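Amoebiasin-2 (Entamoeba histolytica, PDB 3M86) inhibits cysteine proteases of the amoeba by inserting a wedge of three loops into their substrate-binding site. Local coordinates at residues A5-T10 with A16-S21; L30-N33 with A39-I42; D47-S52 with G82-K87; L88-P93 with E99-L104. All blocks are in the same frame, centred on the assembly; numbering follows the deposited sequence.

Contact 1. Residues A5-T10 with A16-S21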
loop_
_atom_site.group_PDB
_atom_site.type_symbol
_atom_site.label_atom_id
_atom_site.label_comp_id
_atom_site.label_asym_id
_atom_site.label_seq_id
_atom_site.Cartn_x
_atom_site.Cartn_y
_atom_site.Cartn_z
ATOM N N ALA A 5 -3.795 13.697 9.871
ATOM C CA ALA A 5 -3.096 12.514 10.349
ATOM C C ALA A 5 -2.660 11.685 9.172
ATOM O O ALA A 5 -3.328 11.667 8.132
ATOM C CB ALA A 5 -3.984 11.691 11.285
ATOM N N ILE A 6 -1.523 11.018 9.334
ATOM C CA ILE A 6 -1.029 10.087 8.331
ATOM C C ILE A 6 -1.175 8.695 8.920
ATOM O O ILE A 6 -0.684 8.435 10.020
ATOM C CB ILE A 6 0.444 10.346 8.027
ATOM C CG1 ILE A 6 0.636 11.774 7.504
ATOM C CG2 ILE A 6 0.956 9.325 7.014
ATOM C CD1 ILE A 6 2.077 12.253 7.580
ATOM N N HIS A 7 -1.874 7.813 8.211
ATOM C CA HIS A 7 -2.134 6.481 8.746
ATOM C C HIS A 7 -1.302 5.465 8.009
ATOM O O HIS A 7 -1.368 5.395 6.789
ATOM C CB HIS A 7 -3.613 6.130 8.596
ATOM C CG HIS A 7 -4.523 7.198 9.103
ATOM N ND1 HIS A 7 -5.109 7.149 10.351
ATOM C CD2 HIS A 7 -4.941 8.354 8.531
ATOM C CE1 HIS A 7 -5.840 8.235 10.528
ATOM N NE2 HIS A 7 -5.758 8.978 9.441
ATOM N N ILE A 8 -0.526 4.686 8.759
ATOM C CA ILE A 8 0.400 3.738 8.142
ATOM C C ILE A 8 -0.227 2.347 8.132
ATOM O O ILE A 8 -0.712 1.864 9.161
ATOM C CB ILE A 8 1.745 3.712 8.876
ATOM C CG1 ILE A 8 2.429 5.080 8.752
ATOM C CG2 ILE A 8 2.652 2.635 8.269
ATOM C CD1 ILE A 8 3.714 5.211 9.528
ATOM N N LEU A 9 -0.250 1.723 6.959
ATOM C CA LEU A 9 -0.790 0.371 6.837
ATOM C C LEU A 9 0.313 -0.546 6.348
ATOM O O LEU A 9 1.065 -0.189 5.443
ATOM C CB LEU A 9 -1.947 0.343 5.855
ATOM C CG LEU A 9 -3.190 1.123 6.277
ATOM C CD1 LEU A 9 -4.205 1.159 5.166
ATOM C CD2 LEU A 9 -3.784 0.487 7.540
ATOM N N THR A 10 0.412 -1.726 6.965
ATOM C CA THR A 10 1.388 -2.725 6.552
ATOM C C THR A 10 0.703 -4.062 6.293
ATOM O O THR A 10 -0.517 -4.167 6.360
ATOM C CB THR A 10 2.472 -2.933 7.628
ATOM O OG1 THR A 10 1.930 -3.692 8.720
ATOM C CG2 THR A 10 2.997 -1.594 8.128
ATOM N N ALA A 16 -8.132 -4.754 7.858
ATOM C CA ALA A 16 -8.459 -3.665 8.777
ATOM C C ALA A 16 -9.473 -2.720 8.159
ATOM O O ALA A 16 -9.562 -2.612 6.935
ATOM C CB ALA A 16 -7.208 -2.890 9.153
ATOM N N THR A 17 -10.245 -2.053 9.016
ATOM C CA THR A 17 -11.051 -0.908 8.593
ATOM C C THR A 17 -10.505 0.349 9.247
ATOM O O THR A 17 -10.339 0.408 10.469
ATOM C CB THR A 17 -12.534 -1.064 8.946
ATOM O OG1 THR A 17 -13.085 -2.168 8.222
ATOM C CG2 THR A 17 -13.301 0.211 8.572
ATOM N N LEU A 18 -10.214 1.346 8.418
ATOM C CA LEU A 18 -9.618 2.590 8.858
ATOM C C LEU A 18 -10.621 3.711 8.649
ATOM O O LEU A 18 -11.166 3.855 7.559
ATOM C CB LEU A 18 -8.384 2.867 8.000
ATOM C CG LEU A 18 -7.285 3.806 8.474
ATOM C CD1 LEU A 18 -6.731 3.343 9.813
ATOM C CD2 LEU A 18 -6.196 3.848 7.415
ATOM N N HIS A 19 -10.853 4.508 9.681
ATOM C CA HIS A 19 -11.646 5.712 9.536
ATOM C C HIS A 19 -10.697 6.902 9.546
ATOM O O HIS A 19 -9.968 7.115 10.515
ATOM C CB HIS A 19 -12.695 5.819 10.645
ATOM C CG HIS A 19 -13.794 4.807 10.528
ATOM N ND1 HIS A 19 -15.069 5.132 10.119
ATOM C CD2 HIS A 19 -13.799 3.470 10.745
ATOM C CE1 HIS A 19 -15.815 4.043 10.100
ATOM N NE2 HIS A 19 -15.068 3.020 10.474
ATOM N N ILE A 20 -10.694 7.657 8.453
ATOM C CA ILE A 20 -9.811 8.806 8.320
ATOM C C ILE A 20 -10.596 10.060 7.970
ATOM O O ILE A 20 -11.766 9.987 7.591
ATOM C CB ILE A 20 -8.721 8.572 7.256
ATOM C CG1 ILE A 20 -9.309 8.617 5.845
ATOM C CG2 ILE A 20 -8.061 7.232 7.481
ATOM C CD1 ILE A 20 -8.240 8.668 4.740
ATOM N N SER A 21 -9.963 11.216 8.132
ATOM C CA SER A 21 -10.591 12.483 7.781
ATOM C C SER A 21 -10.215 12.883 6.352
ATOM O O SER A 21 -9.244 12.376 5.784
ATOM C CB SER A 21 -10.193 13.578 8.773
ATOM O OG SER A 21 -10.562 13.223 10.097
#
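The imidazole of His7 lies against the branched side chain of Ile20, and this CH-pi contact leads the aromatic part of the interface. Ile20 CG2 sits over one ring face, 3.6 Å from the centroid of the His7 ring and 19° off its normal. It is displaced toward the rim, so that it touches His7 CD2 and NE2 at equal distances of 3.5 Å. Ile20 gets its methyl there with CG1 held between the backbone N and the carbonyl carbon (chi1 73°), which turns CG2 toward the histidine.

The aliphatic contacts centre on Leu18. Its CD2 methyl reaches His7 CB at 3.6 Å, the two side chains meeting at a slant, and it also meets Leu9 CD1 at 4.0 Å. Leu9 and Leu18 approach each other tip to tip, each extending from its own strand toward the other sheet.

No hydrogen bond crosses between the segments. The ring's polar end is engaged by Asp24 instead: His7 NE2 bonds to Asp24 OD1, an oxygen that also takes the backbone N of Ser21. The imidazole is therefore gripped at one nitrogen while Ile20 presses on its face, a combination that should restrict its rotation.

Strands 6-9 and 17-20 run nearly antiparallel at 168°, but their axes stay 9.2 Å apart and they belong to different sheets, strand 6-9 beside 25-32 and strand 17-20 beside 102-110. Such face-to-face packing of edge strands is what is expected of the immunoglobulin-like beta-sandwich of the chagasin (I42) family.

Contact 2. Residues L30-N33 with A39-I42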
loop_
_atom_site.group_PDB
_atom_site.type_symbol
_atom_site.label_atom_id
_atom_site.label_comp_id
_atom_site.label_asym_id
_atom_site.label_seq_id
_atom_site.Cartn_x
_atom_site.Cartn_y
_atom_site.Cartn_z
ATOM N N LEU A 30 5.084 -1.651 2.606
ATOM C CA LEU A 30 5.155 -3.104 2.459
ATOM C C LEU A 30 6.569 -3.509 2.106
ATOM O O LEU A 30 7.302 -2.748 1.487
ATOM C CB LEU A 30 4.218 -3.559 1.330
ATOM C CG LEU A 30 2.769 -3.081 1.463
ATOM C CD1 LEU A 30 1.982 -3.472 0.216
ATOM C CD2 LEU A 30 2.125 -3.665 2.722
ATOM N N ARG A 31 6.961 -4.720 2.478
ATOM C CA ARG A 31 8.250 -5.222 2.025
ATOM C C ARG A 31 8.086 -5.909 0.672
ATOM O O ARG A 31 7.040 -6.472 0.347
ATOM C CB ARG A 31 8.901 -6.176 3.038
ATOM C CG ARG A 31 9.260 -5.543 4.399
ATOM C CD ARG A 31 9.833 -4.134 4.289
ATOM N NE ARG A 31 10.353 -3.640 5.569
ATOM C CZ ARG A 31 9.726 -2.782 6.375
ATOM N NH1 ARG A 31 8.530 -2.292 6.063
ATOM N NH2 ARG A 31 10.309 -2.405 7.505
ATOM N N THR A 32 9.148 -5.876 -0.109
ATOM C CA THR A 32 9.101 -6.401 -1.461
ATOM C C THR A 32 10.496 -6.846 -1.880
ATOM O O THR A 32 11.487 -6.409 -1.298
ATOM C CB THR A 32 8.505 -5.344 -2.438
ATOM O OG1 THR A 32 8.410 -5.903 -3.750
ATOM C CG2 THR A 32 9.383 -4.096 -2.489
ATOM N N ASN A 33 10.574 -7.754 -2.851
ATOM C CA ASN A 33 11.867 -8.256 -3.335
ATOM C C ASN A 33 11.919 -8.200 -4.841
ATOM O O ASN A 33 11.621 -9.178 -5.516
ATOM C CB ASN A 33 12.068 -9.698 -2.881
ATOM C CG ASN A 33 13.380 -10.278 -3.348
ATOM O OD1 ASN A 33 14.239 -9.565 -3.864
ATOM N ND2 ASN A 33 13.544 -11.591 -3.170
ATOM N N ALA A 39 6.043 -7.816 -7.665
ATOM C CA ALA A 39 5.766 -6.453 -7.218
ATOM C C ALA A 39 4.345 -6.383 -6.692
ATOM O O ALA A 39 3.500 -7.200 -7.057
ATOM C CB ALA A 39 5.959 -5.458 -8.351
ATOM N N TRP A 40 4.087 -5.413 -5.821
ATOM C CA TRP A 40 2.743 -5.194 -5.325
ATOM C C TRP A 40 1.969 -4.422 -6.368
ATOM O O TRP A 40 2.484 -3.470 -6.954
ATOM C CB TRP A 40 2.772 -4.400 -4.022
ATOM C CG TRP A 40 3.304 -5.193 -2.862
ATOM C CD1 TRP A 40 4.571 -5.158 -2.346
ATOM C CD2 TRP A 40 2.576 -6.122 -2.078
ATOM N NE1 TRP A 40 4.671 -6.018 -1.284
ATOM C CE2 TRP A 40 3.457 -6.625 -1.091
ATOM C CE3 TRP A 40 1.255 -6.580 -2.105
ATOM C CZ2 TRP A 40 3.061 -7.560 -0.141
ATOM C CZ3 TRP A 40 0.856 -7.504 -1.151
ATOM C CH2 TRP A 40 1.756 -7.989 -0.184
ATOM N N ASN A 41 0.743 -4.859 -6.628
ATOM C CA ASN A 41 -0.141 -4.130 -7.527
ATOM C C ASN A 41 -1.287 -3.628 -6.678
ATOM O O ASN A 41 -1.834 -4.383 -5.877
ATOM C CB ASN A 41 -0.665 -5.074 -8.610
ATOM C CG ASN A 41 -1.413 -4.348 -9.708
ATOM O OD1 ASN A 41 -0.906 -3.391 -10.292
ATOM N ND2 ASN A 41 -2.619 -4.814 -10.006
ATOM N N ILE A 42 -1.644 -2.359 -6.828
ATOM C CA ILE A 42 -2.724 -1.793 -6.026
ATOM C C ILE A 42 -3.972 -1.481 -6.851
ATOM O O ILE A 42 -3.891 -0.997 -7.988
ATOM C CB ILE A 42 -2.253 -0.536 -5.268
ATOM C CG1 ILE A 42 -3.316 -0.072 -4.276
ATOM C CG2 ILE A 42 -1.884 0.591 -6.249
ATOM C CD1 ILE A 42 -2.848 1.031 -3.349
#
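Leu30 and Trp40 meet at about a right angle, the leucine coming up under one face of the indole. Its CD1 methyl lies 3.6 Å from the centroid of the five-membered ring of Trp40 and 13° off the normal, a centred CH-pi contact. Leu30 CB is nearby too, 3.6 Å from Trp40 NE1.

In the ring plane the indole is held by a different kind of interaction. Trp40 NE1 donates to Arg31 O over 2.9 Å, and the N-H...O angle of 178° makes the bond almost perfectly straight. The acceptor lies in the indole plane, yet the donor stands 39° above the carbonyl plane of Arg31. The buried N-H is thus satisfied by the backbone of the facing strand, a link between the two sheets of the sandwich close to the BC loop, whose first residue, Asn33, directly follows strand 25-32. That loop contacts the catalytic cysteine and histidine of the target protease.

Thr32 passes the indole in the opposite direction, its CB 3.9 Å from Trp40 CD1 and near the ring plane. The ring of Tyr90 also meets the tryptophan, the two planes inclined to each other.

Contact 3. Residues D47-S52 with G82-K87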
loop_
_atom_site.group_PDB
_atom_site.type_symbol
_atom_site.label_atom_id
_atom_site.label_comp_id
_atom_site.label_asym_id
_atom_site.label_seq_id
_atom_site.Cartn_x
_atom_site.Cartn_y
_atom_site.Cartn_z
ATOM N N ASP A 47 -11.620 7.648 -8.399
ATOM C CA ASP A 47 -12.464 8.814 -8.199
ATOM C C ASP A 47 -12.372 9.286 -6.744
ATOM O O ASP A 47 -12.734 10.416 -6.444
ATOM C CB ASP A 47 -13.919 8.531 -8.586
ATOM C CG ASP A 47 -14.604 7.571 -7.633
ATOM O OD1 ASP A 47 -15.852 7.588 -7.571
ATOM O OD2 ASP A 47 -13.903 6.799 -6.947
ATOM N N THR A 48 -11.866 8.433 -5.852
ATOM C CA THR A 48 -11.884 8.737 -4.414
ATOM C C THR A 48 -10.511 9.026 -3.803
ATOM O O THR A 48 -10.425 9.779 -2.827
ATOM C CB THR A 48 -12.595 7.636 -3.600
ATOM O OG1 THR A 48 -13.898 7.408 -4.158
ATOM C CG2 THR A 48 -12.766 8.065 -2.133
ATOM N N PHE A 49 -9.457 8.430 -4.366
ATOM C CA PHE A 49 -8.089 8.708 -3.938
ATOM C C PHE A 49 -7.199 9.187 -5.067
ATOM O O PHE A 49 -7.333 8.753 -6.218
ATOM C CB PHE A 49 -7.402 7.444 -3.412
ATOM C CG PHE A 49 -7.852 7.010 -2.059
ATOM C CD1 PHE A 49 -7.498 7.729 -0.940
ATOM C CD2 PHE A 49 -8.600 5.848 -1.903
ATOM C CE1 PHE A 49 -7.907 7.324 0.320
ATOM C CE2 PHE A 49 -9.014 5.441 -0.653
ATOM C CZ PHE A 49 -8.669 6.181 0.455
ATOM N N SER A 50 -6.265 10.065 -4.719
ATOM C CA SER A 50 -5.164 10.431 -5.601
ATOM C C SER A 50 -3.865 9.786 -5.116
ATOM O O SER A 50 -3.619 9.704 -3.917
ATOM C CB SER A 50 -5.005 11.950 -5.634
ATOM O OG SER A 50 -3.899 12.332 -6.428
ATOM N N LEU A 51 -3.036 9.325 -6.052
ATOM C CA LEU A 51 -1.726 8.767 -5.711
ATOM C C LEU A 51 -0.802 9.946 -5.478
ATOM O O LEU A 51 -0.421 10.641 -6.418
ATOM C CB LEU A 51 -1.204 7.926 -6.877
ATOM C CG LEU A 51 0.080 7.099 -6.719
ATOM C CD1 LEU A 51 1.325 7.979 -6.696
ATOM C CD2 LEU A 51 0.014 6.206 -5.487
ATOM N N SER A 52 -0.455 10.190 -4.226
ATOM C CA SER A 52 0.360 11.341 -3.894
ATOM C C SER A 52 1.841 10.998 -4.079
ATOM O O SER A 52 2.639 11.832 -4.489
ATOM C CB SER A 52 0.072 11.832 -2.470
ATOM O OG SER A 52 0.103 10.775 -1.538
ATOM N N GLY A 82 -16.272 9.425 1.461
ATOM C CA GLY A 82 -16.963 8.218 1.043
ATOM C C GLY A 82 -16.358 6.980 1.664
ATOM O O GLY A 82 -15.535 7.075 2.568
ATOM N N THR A 83 -16.770 5.810 1.186
ATOM C CA THR A 83 -16.229 4.553 1.694
ATOM C C THR A 83 -15.605 3.743 0.559
ATOM O O THR A 83 -16.181 3.631 -0.528
ATOM C CB THR A 83 -17.305 3.741 2.458
ATOM O OG1 THR A 83 -16.820 2.421 2.729
ATOM C CG2 THR A 83 -18.589 3.657 1.653
ATOM N N THR A 84 -14.417 3.203 0.818
ATOM C CA THR A 84 -13.588 2.584 -0.205
ATOM C C THR A 84 -13.034 1.246 0.234
ATOM O O THR A 84 -12.999 0.920 1.421
ATOM C CB THR A 84 -12.347 3.449 -0.515
ATOM O OG1 THR A 84 -11.470 3.444 0.623
ATOM C CG2 THR A 84 -12.734 4.867 -0.843
ATOM N N THR A 85 -12.592 0.476 -0.751
ATOM C CA THR A 85 -11.802 -0.713 -0.502
ATOM C C THR A 85 -10.522 -0.570 -1.300
ATOM O O THR A 85 -10.561 -0.192 -2.471
ATOM C CB THR A 85 -12.519 -1.964 -0.996
ATOM O OG1 THR A 85 -13.800 -2.057 -0.362
ATOM C CG2 THR A 85 -11.694 -3.202 -0.671
ATOM N N ILE A 86 -9.395 -0.881 -0.669
ATOM C CA ILE A 86 -8.098 -0.887 -1.340
ATOM C C ILE A 86 -7.623 -2.339 -1.332
ATOM O O ILE A 86 -7.637 -2.986 -0.284
ATOM C CB ILE A 86 -7.070 -0.012 -0.591
ATOM C CG1 ILE A 86 -7.544 1.444 -0.498
ATOM C CG2 ILE A 86 -5.672 -0.088 -1.263
ATOM C CD1 ILE A 86 -6.717 2.282 0.478
ATOM N N LYS A 87 -7.239 -2.858 -2.494
ATOM C CA LYS A 87 -6.728 -4.225 -2.570
ATOM C C LYS A 87 -5.322 -4.237 -3.150
ATOM O O LYS A 87 -5.039 -3.529 -4.116
ATOM C CB LYS A 87 -7.635 -5.093 -3.440
ATOM C CG LYS A 87 -9.001 -5.398 -2.840
ATOM C CD LYS A 87 -9.859 -6.182 -3.825
ATOM C CE LYS A 87 -11.241 -6.472 -3.258
ATOM N NZ LYS A 87 -12.115 -7.167 -4.247
#
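Two first torsions bring Thr48 and Thr84 methyl to methyl: Thr48 carries CG2 anti to its own backbone N (OG1 chi1 -53°), and Thr84 carries CG2 anti to its carbonyl carbon (OG1 chi1 68°). The methyls meet at 3.4 Å between Thr48 CG2 and Thr84 CG2, closer than carbons usually pack, so this corner is tight.

The same rotation of Thr84 turns its hydroxyl to the rim of the Phe49 ring. Thr84 OG1 lies near the ring plane, 3.4 Å from Phe49 CE2, while its methyl is 3.8 Å from the same Phe49 CE2. One ring carbon thus faces both branches of the threonine. Ile86 adds a further contact, with its CD1 at 4.1 Å from Phe49 CE2. Leu76 of its own sheet and Ile110 of the facing one also pack on Phe49, setting the ring inside the sandwich.

Thr48 uses its own hydroxyl on its neighbour, as OG1 donates to Asp47 OD2 at 2.9 Å from above the carboxylate plane. Thr84 OG1, buried, is hydrogen-bonded to Val108 O of the adjacent strand. With both hydroxyls bonded on their own side, what passes between the segments is van der Waals contact, methyl on methyl and a hydroxyl oxygen at a ring edge, with no hydrogen bond.

Contact 4. Residues L88-P93 with E99-L104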
loop_
_atom_site.group_PDB
_atom_site.type_symbol
_atom_site.label_atom_id
_atom_site.label_comp_id
_atom_site.label_asym_id
_atom_site.label_seq_id
_atom_site.Cartn_x
_atom_site.Cartn_y
_atom_site.Cartn_z
ATOM N N LEU A 88 -4.441 -5.034 -2.554
ATOM C CA LEU A 88 -3.077 -5.187 -3.077
ATOM C C LEU A 88 -2.819 -6.660 -3.361
ATOM O O LEU A 88 -3.269 -7.528 -2.615
ATOM C CB LEU A 88 -2.038 -4.741 -2.046
ATOM C CG LEU A 88 -1.777 -3.333 -1.483
ATOM C CD1 LEU A 88 -1.008 -2.426 -2.442
ATOM C CD2 LEU A 88 -3.022 -2.672 -0.930
ATOM N N GLY A 89 -2.080 -6.937 -4.424
ATOM C CA GLY A 89 -1.648 -8.294 -4.703
ATOM C C GLY A 89 -0.164 -8.294 -4.993
ATOM O O GLY A 89 0.332 -7.404 -5.672
ATOM N N TYR A 90 0.550 -9.279 -4.458
ATOM C CA TYR A 90 1.970 -9.409 -4.740
ATOM C C TYR A 90 2.110 -10.475 -5.802
ATOM O O TYR A 90 1.870 -11.652 -5.538
ATOM C CB TYR A 90 2.684 -9.840 -3.474
ATOM C CG TYR A 90 4.196 -9.796 -3.500
ATOM C CD1 TYR A 90 4.889 -8.591 -3.571
ATOM C CD2 TYR A 90 4.930 -10.971 -3.397
ATOM C CE1 TYR A 90 6.282 -8.566 -3.563
ATOM C CE2 TYR A 90 6.311 -10.948 -3.376
ATOM C CZ TYR A 90 6.976 -9.752 -3.445
ATOM O OH TYR A 90 8.352 -9.767 -3.428
ATOM N N SER A 91 2.485 -10.067 -7.009
ATOM C CA SER A 91 2.517 -10.991 -8.140
ATOM C C SER A 91 3.580 -10.644 -9.173
ATOM O O SER A 91 4.225 -9.602 -9.088
ATOM C CB SER A 91 1.159 -11.004 -8.831
ATOM O OG SER A 91 0.987 -9.813 -9.571
ATOM N N ARG A 92 3.746 -11.528 -10.156
ATOM C CA ARG A 92 4.636 -11.282 -11.293
ATOM C C ARG A 92 3.823 -10.818 -12.494
ATOM O O ARG A 92 2.907 -11.508 -12.925
ATOM C CB ARG A 92 5.400 -12.545 -11.682
ATOM C CG ARG A 92 6.555 -12.889 -10.780
ATOM C CD ARG A 92 7.420 -13.946 -11.415
ATOM N NE ARG A 92 8.608 -14.214 -10.618
ATOM C CZ ARG A 92 8.926 -15.402 -10.123
ATOM N NH1 ARG A 92 8.146 -16.451 -10.353
ATOM N NH2 ARG A 92 10.028 -15.542 -9.399
ATOM N N PRO A 93 4.185 -9.658 -13.050
ATOM C CA PRO A 93 3.439 -8.962 -14.106
ATOM C C PRO A 93 3.044 -9.860 -15.272
ATOM O O PRO A 93 1.857 -9.973 -15.579
ATOM C CB PRO A 93 4.424 -7.890 -14.586
ATOM C CG PRO A 93 5.761 -8.345 -14.109
ATOM C CD PRO A 93 5.501 -9.045 -12.819
ATOM N N GLU A 99 -2.447 -16.908 -9.265
ATOM C CA GLU A 99 -2.970 -15.914 -8.334
ATOM C C GLU A 99 -1.818 -15.289 -7.547
ATOM O O GLU A 99 -0.738 -15.878 -7.449
ATOM C CB GLU A 99 -3.981 -16.549 -7.377
ATOM N N PRO A 100 -2.037 -14.088 -6.991
ATOM C CA PRO A 100 -0.973 -13.436 -6.224
ATOM C C PRO A 100 -0.498 -14.314 -5.073
ATOM O O PRO A 100 -1.300 -15.040 -4.482
ATOM C CB PRO A 100 -1.664 -12.185 -5.666
ATOM C CG PRO A 100 -2.772 -11.913 -6.623
ATOM C CD PRO A 100 -3.253 -13.260 -7.073
ATOM N N LEU A 101 0.789 -14.245 -4.756
ATOM C CA LEU A 101 1.332 -15.001 -3.633
ATOM C C LEU A 101 0.676 -14.569 -2.345
ATOM O O LEU A 101 0.428 -15.382 -1.458
ATOM C CB LEU A 101 2.840 -14.783 -3.497
ATOM C CG LEU A 101 3.778 -15.541 -4.416
ATOM C CD1 LEU A 101 5.197 -15.394 -3.901
ATOM C CD2 LEU A 101 3.376 -17.014 -4.504
ATOM N N ARG A 102 0.409 -13.270 -2.242
ATOM C CA ARG A 102 -0.169 -12.703 -1.044
ATOM C C ARG A 102 -1.124 -11.613 -1.491
ATOM O O ARG A 102 -0.854 -10.905 -2.464
ATOM C CB ARG A 102 0.947 -12.127 -0.162
ATOM C CG ARG A 102 0.516 -11.650 1.218
ATOM C CD ARG A 102 -0.111 -12.778 2.044
ATOM N NE ARG A 102 0.728 -13.975 2.112
ATOM C CZ ARG A 102 1.575 -14.247 3.102
ATOM N NH1 ARG A 102 1.706 -13.404 4.118
ATOM N NH2 ARG A 102 2.293 -15.366 3.080
ATOM N N SER A 103 -2.253 -11.492 -0.803
ATOM C CA SER A 103 -3.203 -10.434 -1.092
ATOM C C SER A 103 -3.469 -9.663 0.183
ATOM O O SER A 103 -3.450 -10.234 1.272
ATOM C CB SER A 103 -4.513 -11.021 -1.632
ATOM O OG SER A 103 -4.285 -11.716 -2.846
ATOM N N LEU A 104 -3.706 -8.362 0.050
ATOM C CA LEU A 104 -4.075 -7.537 1.192
ATOM C C LEU A 104 -5.339 -6.765 0.843
ATOM O O LEU A 104 -5.524 -6.358 -0.303
ATOM C CB LEU A 104 -2.959 -6.557 1.539
ATOM C CG LEU A 104 -1.587 -7.149 1.874
ATOM C CD1 LEU A 104 -0.533 -6.038 1.913
ATOM C CD2 LEU A 104 -1.615 -7.930 3.189
#
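Strands 82-91 and 102-110 pair antiparallel here, their short axes 4.7 Å apart at 164°, with Leu88 and Leu104 a hydrogen-bonded pair (Leu88 N to Leu104 O and Leu104 N to Leu88 O, both 2.8 Å), Gly89 and Ser103 a non-hydrogen-bonded one, and Tyr90 N reaching Arg102 O further along.

Leu88 and Leu104 project to the same buried face of the sheet and touch CB to CB at 4.1 Å; Trp40 and Leu30 pack against both leucines. Gly89 leaves room on the other face for Pro100, whose CB lies 4.0 Å from Gly89 CA.

Tyr90 leaves the strand on the leucine face, and with CG anti to the backbone N (chi1 -170°) its ring has an edge beside Leu101, whose CB lies near the ring plane at 4.3 Å from Tyr90 CD2. Leu101 N also bonds to Tyr90 O at 2.9 Å with a bent N-H...O angle of 140°, where the chain leaves the FG loop. The hydroxyl of Tyr90 bonds to the backbone N of Asn33 in the BC loop, and the rings of Tyr38 and Tyr90 meet with their planes nearly parallel.

The chemistry changes along the hairpin: paired backbone bonds and buried leucines give way to a bent bond and the packing of Pro100 on Gly89, while Tyr90 ties the base of the FG loop to the BC loop, two of the three loops that block the protease.

In the fold
Contacts 1, 2 and 3 each bridge the two sheets of the sandwich, whereas contact 4 lies within one sheet and is the one held by paired backbone bonds. Contacts 2 and 3 are buried; contacts 1 and 4 are partly buried, and contact 4 runs out to exposed loop residues. Contacts 3 and 4 share strand 82-91. Contacts 2 and 4 have centres about 8 Å apart, at the inhibitory-loop end, while contact 1 lies across the chain's centre from both. Across contacts 1 and 3 no hydrogen bond passes: contact 1 rests on a methyl over an imidazole and leucine packing, contact 3 on methyls and a phenylalanine edge; contact 2 adds a straight indole bond.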